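Leucine aminopeptidase A1, chloroplastic (Solanum lycopersicum, PDB 5D8N) removes N-terminal amino acids, preferably leucine, from peptides as a magnesium-dependent homohexameric aminopeptidase of the M17 family, and also acts as a protein-folding chaperone. Local coordinates at residues S424-L435 with V495-P505. The protein carries 1 engineered substitution. Sequence-based numbering, arbitrary orientation. Where two conformers were deposited one is given.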
# COMPACT_ATOMS: atom_id res chain seq x y z
N SER A 424 -9.34 -13.79 -21.16
CA SER A 424 -10.07 -14.62 -22.09
C SER A 424 -9.33 -15.86 -22.59
O SER A 424 -9.93 -16.69 -23.28
CB SER A 424 -10.49 -13.80 -23.30
OG SER A 424 -11.20 -12.64 -22.95
N VAL A 425 -8.04 -15.98 -22.28
CA VAL A 425 -7.18 -17.00 -22.87
C VAL A 425 -6.49 -17.79 -21.76
O VAL A 425 -5.75 -17.24 -20.95
CB VAL A 425 -6.09 -16.37 -23.78
CG1 VAL A 425 -5.25 -17.49 -24.41
CG2 VAL A 425 -6.71 -15.53 -24.90
N ALA A 426 -6.74 -19.09 -21.72
CA ALA A 426 -6.15 -19.94 -20.69
C ALA A 426 -4.73 -20.32 -21.08
O ALA A 426 -4.40 -20.39 -22.26
CB ALA A 426 -7.00 -21.18 -20.48
N GLY A 427 -3.90 -20.57 -20.08
CA GLY A 427 -2.54 -21.02 -20.31
C GLY A 427 -2.43 -22.53 -20.17
O GLY A 427 -2.87 -23.09 -19.18
N ALA A 428 -1.74 -23.14 -21.12
CA ALA A 428 -1.54 -24.58 -21.17
C ALA A 428 -0.06 -24.86 -20.96
O ALA A 428 0.81 -24.31 -21.65
CB ALA A 428 -1.99 -25.12 -22.53
N PHE A 429 0.21 -25.78 -20.03
CA PHE A 429 1.57 -26.14 -19.68
C PHE A 429 1.73 -27.65 -19.74
O PHE A 429 0.96 -28.37 -19.12
CB PHE A 429 1.90 -25.70 -18.26
CG PHE A 429 1.80 -24.22 -18.04
CD1 PHE A 429 0.59 -23.65 -17.73
CD2 PHE A 429 2.94 -23.46 -17.97
CE1 PHE A 429 0.49 -22.29 -17.50
CE2 PHE A 429 2.84 -22.10 -17.75
CZ PHE A 429 1.61 -21.51 -17.54
N THR A 430 2.70 -28.12 -20.53
CA THR A 430 2.96 -29.55 -20.59
C THR A 430 4.40 -29.84 -20.98
O THR A 430 4.96 -29.13 -21.79
CB THR A 430 2.01 -30.24 -21.60
OG1 THR A 430 2.27 -31.65 -21.65
CG2 THR A 430 2.18 -29.68 -22.98
N PRO A 431 4.99 -30.89 -20.39
CA PRO A 431 6.26 -31.44 -20.90
C PRO A 431 6.10 -32.17 -22.23
O PRO A 431 7.08 -32.53 -22.85
CB PRO A 431 6.69 -32.43 -19.81
CG PRO A 431 5.85 -32.11 -18.61
CD PRO A 431 4.57 -31.56 -19.15
N ASN A 432 4.87 -32.46 -22.64
CA ASN A 432 4.63 -33.43 -23.70
C ASN A 432 4.13 -32.72 -24.97
O ASN A 432 2.99 -32.23 -25.02
CB ASN A 432 3.64 -34.49 -23.18
CG ASN A 432 4.08 -35.13 -21.84
OD1 ASN A 432 3.52 -34.86 -20.77
ND2 ASN A 432 5.01 -36.09 -21.93
N ASP A 433 4.99 -32.58 -25.97
CA ASP A 433 4.65 -31.78 -27.13
C ASP A 433 3.43 -32.32 -27.87
O ASP A 433 2.68 -31.56 -28.48
CB ASP A 433 5.82 -31.72 -28.12
CG ASP A 433 6.95 -30.82 -27.65
OD1 ASP A 433 6.75 -29.97 -26.75
OD2 ASP A 433 8.04 -30.96 -28.24
N ASP A 434 3.33 -33.64 -27.96
CA ASP A 434 2.19 -34.29 -28.61
C ASP A 434 0.88 -33.92 -27.91
O ASP A 434 -0.13 -33.72 -28.59
CB ASP A 434 2.34 -35.82 -28.64
CG ASP A 434 1.25 -36.49 -29.47
OD1 ASP A 434 1.22 -36.23 -30.69
OD2 ASP A 434 0.39 -37.23 -28.92
N LEU A 435 0.85 -33.94 -26.58
CA LEU A 435 -0.38 -33.66 -25.87
C LEU A 435 -0.73 -32.19 -26.03
O LEU A 435 -1.90 -31.88 -26.20
CB LEU A 435 -0.25 -34.02 -24.41
CG LEU A 435 -1.44 -33.77 -23.50
CD1 LEU A 435 -2.70 -34.41 -24.06
CD2 LEU A 435 -1.15 -34.26 -22.10
N VAL A 495 3.48 -40.74 -17.52
CA VAL A 495 2.13 -40.35 -17.93
C VAL A 495 2.24 -39.04 -18.69
O VAL A 495 2.92 -38.12 -18.25
CB VAL A 495 1.24 -40.23 -16.68
CG1 VAL A 495 -0.14 -39.74 -17.05
CG2 VAL A 495 1.14 -41.58 -15.98
N GLN A 496 1.53 -38.90 -19.80
CA GLN A 496 1.47 -37.59 -20.45
C GLN A 496 0.50 -36.68 -19.71
O GLN A 496 -0.54 -37.12 -19.25
CB GLN A 496 0.99 -37.72 -21.89
CG GLN A 496 1.85 -38.59 -22.78
CD GLN A 496 1.48 -38.45 -24.24
OE1 GLN A 496 0.54 -37.75 -24.59
NE2 GLN A 496 2.14 -39.20 -25.08
N TRP A 497 0.91 -35.44 -19.47
CA TRP A 497 0.16 -34.57 -18.58
C TRP A 497 0.25 -33.13 -19.05
O TRP A 497 1.31 -32.63 -19.42
CB TRP A 497 0.66 -34.73 -17.15
CG TRP A 497 0.34 -33.55 -16.26
CD1 TRP A 497 -0.90 -33.23 -15.74
CD2 TRP A 497 1.21 -32.47 -15.92
NE1 TRP A 497 -0.82 -32.08 -15.03
CE2 TRP A 497 0.47 -31.61 -15.09
CE3 TRP A 497 2.58 -32.27 -16.05
CZ2 TRP A 497 1.05 -30.49 -14.48
CZ3 TRP A 497 3.14 -31.13 -15.47
CH2 TRP A 497 2.37 -30.27 -14.69
N LEU A 498 -0.92 -32.50 -19.08
CA LEU A 498 -1.03 -31.07 -19.35
C LEU A 498 -1.87 -30.36 -18.29
O LEU A 498 -2.95 -30.82 -17.90
CB LEU A 498 -1.64 -30.84 -20.72
CG LEU A 498 -1.81 -29.40 -21.21
CD1 LEU A 498 -1.68 -29.41 -22.72
CD2 LEU A 498 -3.15 -28.80 -20.84
N HIS A 499 -1.40 -29.17 -17.94
CA HIS A 499 -2.03 -28.34 -16.92
C HIS A 499 -2.61 -27.10 -17.62
O HIS A 499 -1.89 -26.40 -18.34
CB HIS A 499 -0.99 -27.91 -15.88
CG HIS A 499 -1.36 -26.69 -15.10
ND1 HIS A 499 -2.44 -26.65 -14.26
CD2 HIS A 499 -0.72 -25.51 -14.93
CE1 HIS A 499 -2.49 -25.48 -13.65
NE2 HIS A 499 -1.45 -24.77 -14.04
N LEU A 500 -3.88 -26.84 -17.36
CA LEU A 500 -4.55 -25.70 -17.95
C LEU A 500 -4.96 -24.71 -16.86
O LEU A 500 -5.80 -25.02 -16.00
CB LEU A 500 -5.74 -26.18 -18.76
CG LEU A 500 -6.25 -25.23 -19.84
CD1 LEU A 500 -5.22 -24.99 -20.93
CD2 LEU A 500 -7.55 -25.75 -20.46
N ASP A 501 -4.29 -23.56 -16.84
CA ASP A 501 -4.56 -22.49 -15.87
C ASP A 501 -5.67 -21.60 -16.45
O ASP A 501 -5.44 -20.75 -17.33
CB ASP A 501 -3.28 -21.69 -15.58
CG ASP A 501 -3.36 -20.83 -14.31
OD1 ASP A 501 -4.47 -20.61 -13.79
OD2 ASP A 501 -2.28 -20.38 -13.81
N VAL A 502 -6.86 -21.77 -15.91
CA VAL A 502 -8.09 -21.19 -16.44
C VAL A 502 -8.65 -20.08 -15.54
O VAL A 502 -9.83 -19.75 -15.61
CB VAL A 502 -9.19 -22.26 -16.60
CG1 VAL A 502 -8.75 -23.33 -17.60
CG2 VAL A 502 -9.56 -22.94 -15.29
N ALA A 503 -7.81 -19.47 -14.72
CA ALA A 503 -8.22 -18.37 -13.88
C ALA A 503 -9.05 -17.31 -14.59
O ALA A 503 -9.99 -16.79 -13.99
CB ALA A 503 -7.02 -17.72 -13.21
N GLY A 504 -8.68 -16.96 -15.82
CA GLY A 504 -9.44 -15.92 -16.54
C GLY A 504 -10.75 -16.43 -17.08
O GLY A 504 -11.80 -15.89 -16.76
N PRO A 505 -10.71 -17.36 -18.05
CA PRO A 505 -11.92 -17.47 -18.86
C PRO A 505 -13.11 -18.21 -18.24
O PRO A 505 -14.19 -18.21 -18.85
CB PRO A 505 -11.45 -18.19 -20.13
CG PRO A 505 -10.13 -18.78 -19.81
CD PRO A 505 -9.53 -17.97 -18.70
O HOH W 1 4.15 -35.53 -18.20
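Val495 O and Asn432 OD1 are bridged by a water that donates to both, at one end of an antiparallel strand pair, 426-429 against 496-501, within the mixed sheet of the M17 catalytic domain; strands 406-411 and 450-452 flank the pair. The amide planes of Gln496 and Asn432 are nearly parallel, 15° apart, where the two side chains cross, Gln496 CG touching Asn432 ND2. Trp497 continues the pairing past the last strand bridge, but through side chains. Its N-H reaches Asn432 OD1 at 3.0 Å, from above the amide plane, and its carbonyl O takes the Thr430 hydroxyl, OG1 to O 2.6 Å. Thr430 OG1 stands anti to its own backbone N (chi1 -180°), which brings it over this carbonyl while it also accepts from Asn432 N at 2.9 Å, forming an ST turn just before helix 433-446. A valine here would probably leave Trp497 O and Asn432 N without this shared partner and free the turn to shift. The Trp497 indole reaches Pro431 CD with CE3, and its NE1 bonds Asp409. Leu498 CB touches both Thr430 CB and Leu435 CD2. Two backbone bonds join His499 and Phe429, whose rings run side by side, planes 31° apart, with His499 CD2 3.6 Å from Phe429 CD1; His499 ND1 is held by Asp409. On the other face Leu500 CD1 meets Ala428 CB at 3.6 Å. Asp501 closes the second bonded pair with Gly427, while its carboxylate bonds Thr414 OG1 and Leu413 N; the Asp501 side chain lies about 7 Å from that of Arg389, a predicted active-site residue. Beyond the strand, Val502 CG1 touches Ala426 CB, and Pro505 CG lies 4.0 Å from that same methyl.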